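Local coordinates for beta-N-acetylglucosaminidase-like protein Glycoside hydrolase family 20 (Flavobacterium johnsoniae, PDB 6YHH), which probably removes terminal N-acetylglucosamine residues from chitin-derived oligosaccharides, as a beta-N-acetylhexosaminidase of glycoside hydrolase family 20, at residues A[567-572]-A[590-595]. Residues are numbered along the deposited sequence; the frame is centred on the assembly and turned at random.
Sequences SLAFDE and AAFFNK
Phe-592 is the bump of this contact. Its ring reaches across to helix 565-579 and fills the hollow formed by Ala-569 and the backbone and CB of Phe-570. Its outer end meets the small methyl group of Ala-569, with CB of Ala-569 3.8 Å from CZ of Phe-592. One ring face lies against the root of Phe-570. CB of Phe-570 sits 4.1 Å from the centroid of the Phe-592 ring, almost on the ring normal, which makes a CH-pi contact.

The edge of the Phe-570 ring, at CD1, then meets the inner end of Phe-592. A chi1 of -175°, with CG anti to the backbone N, carries the ring across to helix 583-607 and brings CD1 of Phe-570 to 3.5 Å from CG of Phe-592. The two rings form an offset edge-to-face pair, with planes at 69°. The far end of Phe-570 meets Phe-593, where CZ of Phe-570 lies 3.8 Å from CE1 of Phe-593. This second ring pair is oblique. Phe-570 thus bridges the two neighbouring phenylalanines in an aromatic cluster.

The helix segments run roughly antiparallel, at 144°, as two arms of a helical hairpin in the C-terminal part of the chain. Trp-596 adds an edge-to-face partner for Phe-570. Leu-668 of helix 665-671 touches both Phe-570 and Phe-593, and helix 617-634 packs on Phe-593 through Leu-630 and Leu-631.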
loop_
_atom_site.group_PDB
_atom_site.type_symbol
_atom_site.label_atom_id
_atom_site.label_comp_id
_atom_site.label_asym_id
_atom_site.label_seq_id
_atom_site.Cartn_x
_atom_site.Cartn_y
_atom_site.Cartn_z
ATOM N N SER A 567 -3.130 0.790 -27.959
ATOM C CA SER A 567 -3.942 -0.027 -28.854
ATOM C C SER A 567 -5.230 0.705 -29.213
ATOM O O SER A 567 -5.607 0.732 -30.374
ATOM C CB SER A 567 -4.294 -1.367 -28.262
ATOM O OG SER A 567 -3.056 -2.074 -28.018
ATOM N N LEU A 568 -5.937 1.226 -28.211
ATOM C CA LEU A 568 -7.212 1.907 -28.515
ATOM C C LEU A 568 -6.948 3.124 -29.410
ATOM O O LEU A 568 -7.727 3.380 -30.345
ATOM C CB LEU A 568 -7.875 2.347 -27.230
ATOM C CG LEU A 568 -8.454 1.239 -26.340
ATOM C CD1 LEU A 568 -9.019 1.841 -25.038
ATOM C CD2 LEU A 568 -9.394 0.371 -27.069
ATOM N N ALA A 569 -5.881 3.853 -29.128
ATOM C CA ALA A 569 -5.524 4.983 -29.992
ATOM C C ALA A 569 -5.160 4.623 -31.386
ATOM O O ALA A 569 -5.505 5.321 -32.330
ATOM C CB ALA A 569 -4.476 5.863 -29.335
ATOM N N PHE A 570 -4.434 3.543 -31.525
ATOM C CA PHE A 570 -4.080 2.994 -32.814
ATOM C C PHE A 570 -5.287 2.608 -33.596
ATOM O O PHE A 570 -5.478 2.941 -34.804
ATOM C CB PHE A 570 -3.136 1.798 -32.650
ATOM C CG PHE A 570 -2.639 1.260 -33.960
ATOM C CD1 PHE A 570 -1.830 2.031 -34.815
ATOM C CD2 PHE A 570 -2.948 -0.046 -34.387
ATOM C CE1 PHE A 570 -1.338 1.468 -36.004
ATOM C CE2 PHE A 570 -2.489 -0.574 -35.558
ATOM C CZ PHE A 570 -1.686 0.233 -36.413
ATOM N N ASP A 571 -6.199 1.897 -32.915
ATOM C CA ASP A 571 -7.383 1.439 -33.582
ATOM C C ASP A 571 -8.151 2.634 -34.208
ATOM O O ASP A 571 -8.655 2.494 -35.351
ATOM C CB ASP A 571 -8.323 0.804 -32.547
ATOM C CG ASP A 571 -7.878 -0.608 -32.089
ATOM O OD1 ASP A 571 -7.051 -1.252 -32.725
ATOM O OD2 ASP A 571 -8.452 -1.038 -31.059
ATOM N N GLU A 572 -8.244 3.703 -33.447
ATOM C CA GLU A 572 -8.949 4.950 -33.847
ATOM C C GLU A 572 -8.213 5.540 -35.036
ATOM O O GLU A 572 -8.849 5.904 -36.069
ATOM C CB GLU A 572 -9.012 5.949 -32.698
ATOM C CG GLU A 572 -9.586 7.343 -33.077
ATOM C CD GLU A 572 -11.061 7.289 -33.511
ATOM O OE1 GLU A 572 -11.737 6.203 -33.344
ATOM O OE2 GLU A 572 -11.546 8.349 -34.057
ATOM N N ALA A 590 1.407 6.175 -39.103
ATOM C CA ALA A 590 2.830 5.977 -39.184
ATOM C C ALA A 590 3.535 6.297 -37.839
ATOM O O ALA A 590 4.549 5.650 -37.545
ATOM C CB ALA A 590 3.405 6.855 -40.309
ATOM N N ALA A 591 3.036 7.292 -37.070
ATOM C CA ALA A 591 3.640 7.678 -35.821
ATOM C C ALA A 591 3.712 6.459 -34.854
ATOM O O ALA A 591 4.687 6.333 -34.099
ATOM C CB ALA A 591 2.891 8.803 -35.149
ATOM N N PHE A 592 2.716 5.587 -34.931
ATOM C CA PHE A 592 2.699 4.393 -34.020
ATOM C C PHE A 592 3.760 3.435 -34.439
ATOM O O PHE A 592 4.464 2.881 -33.609
ATOM C CB PHE A 592 1.324 3.696 -34.059
ATOM C CG PHE A 592 0.285 4.435 -33.283
ATOM C CD1 PHE A 592 0.135 4.250 -31.872
ATOM C CD2 PHE A 592 -0.565 5.322 -33.919
ATOM C CE1 PHE A 592 -0.882 4.936 -31.180
ATOM C CE2 PHE A 592 -1.520 6.018 -33.230
ATOM C CZ PHE A 592 -1.676 5.850 -31.853
ATOM N N PHE A 593 3.928 3.256 -35.743
ATOM C CA PHE A 593 4.991 2.371 -36.213
ATOM C C PHE A 593 6.371 2.861 -35.827
ATOM O O PHE A 593 7.233 2.070 -35.356
ATOM C CB PHE A 593 4.921 2.205 -37.738
ATOM C CG PHE A 593 3.628 1.647 -38.231
ATOM C CD1 PHE A 593 2.934 0.653 -37.511
ATOM C CD2 PHE A 593 3.138 2.003 -39.461
ATOM C CE1 PHE A 593 1.730 0.162 -37.968
ATOM C CE2 PHE A 593 1.936 1.499 -39.915
ATOM C CZ PHE A 593 1.247 0.586 -39.183
ATOM N N ASN A 594 6.649 4.158 -35.983
ATOM C CA ASN A 594 7.928 4.675 -35.564
ATOM C C ASN A 594 8.090 4.502 -34.024
ATOM O O ASN A 594 9.190 4.144 -33.523
ATOM C CB ASN A 594 8.074 6.125 -35.953
ATOM C CG ASN A 594 8.246 6.296 -37.424
ATOM O OD1 ASN A 594 7.590 7.155 -38.072
ATOM N ND2 ASN A 594 9.077 5.556 -37.958
ATOM N N LYS A 595 7.023 4.705 -33.276
ATOM C CA LYS A 595 7.083 4.538 -31.842
ATOM C C LYS A 595 7.417 3.096 -31.456
ATOM O O LYS A 595 8.312 2.876 -30.576
ATOM C CB LYS A 595 5.730 4.913 -31.179
ATOM C CG LYS A 595 5.790 4.773 -29.673
ATOM C CD LYS A 595 4.503 5.217 -28.980
ATOM C CE LYS A 595 4.685 5.176 -27.451
ATOM N NZ LYS A 595 3.482 5.776 -26.796
#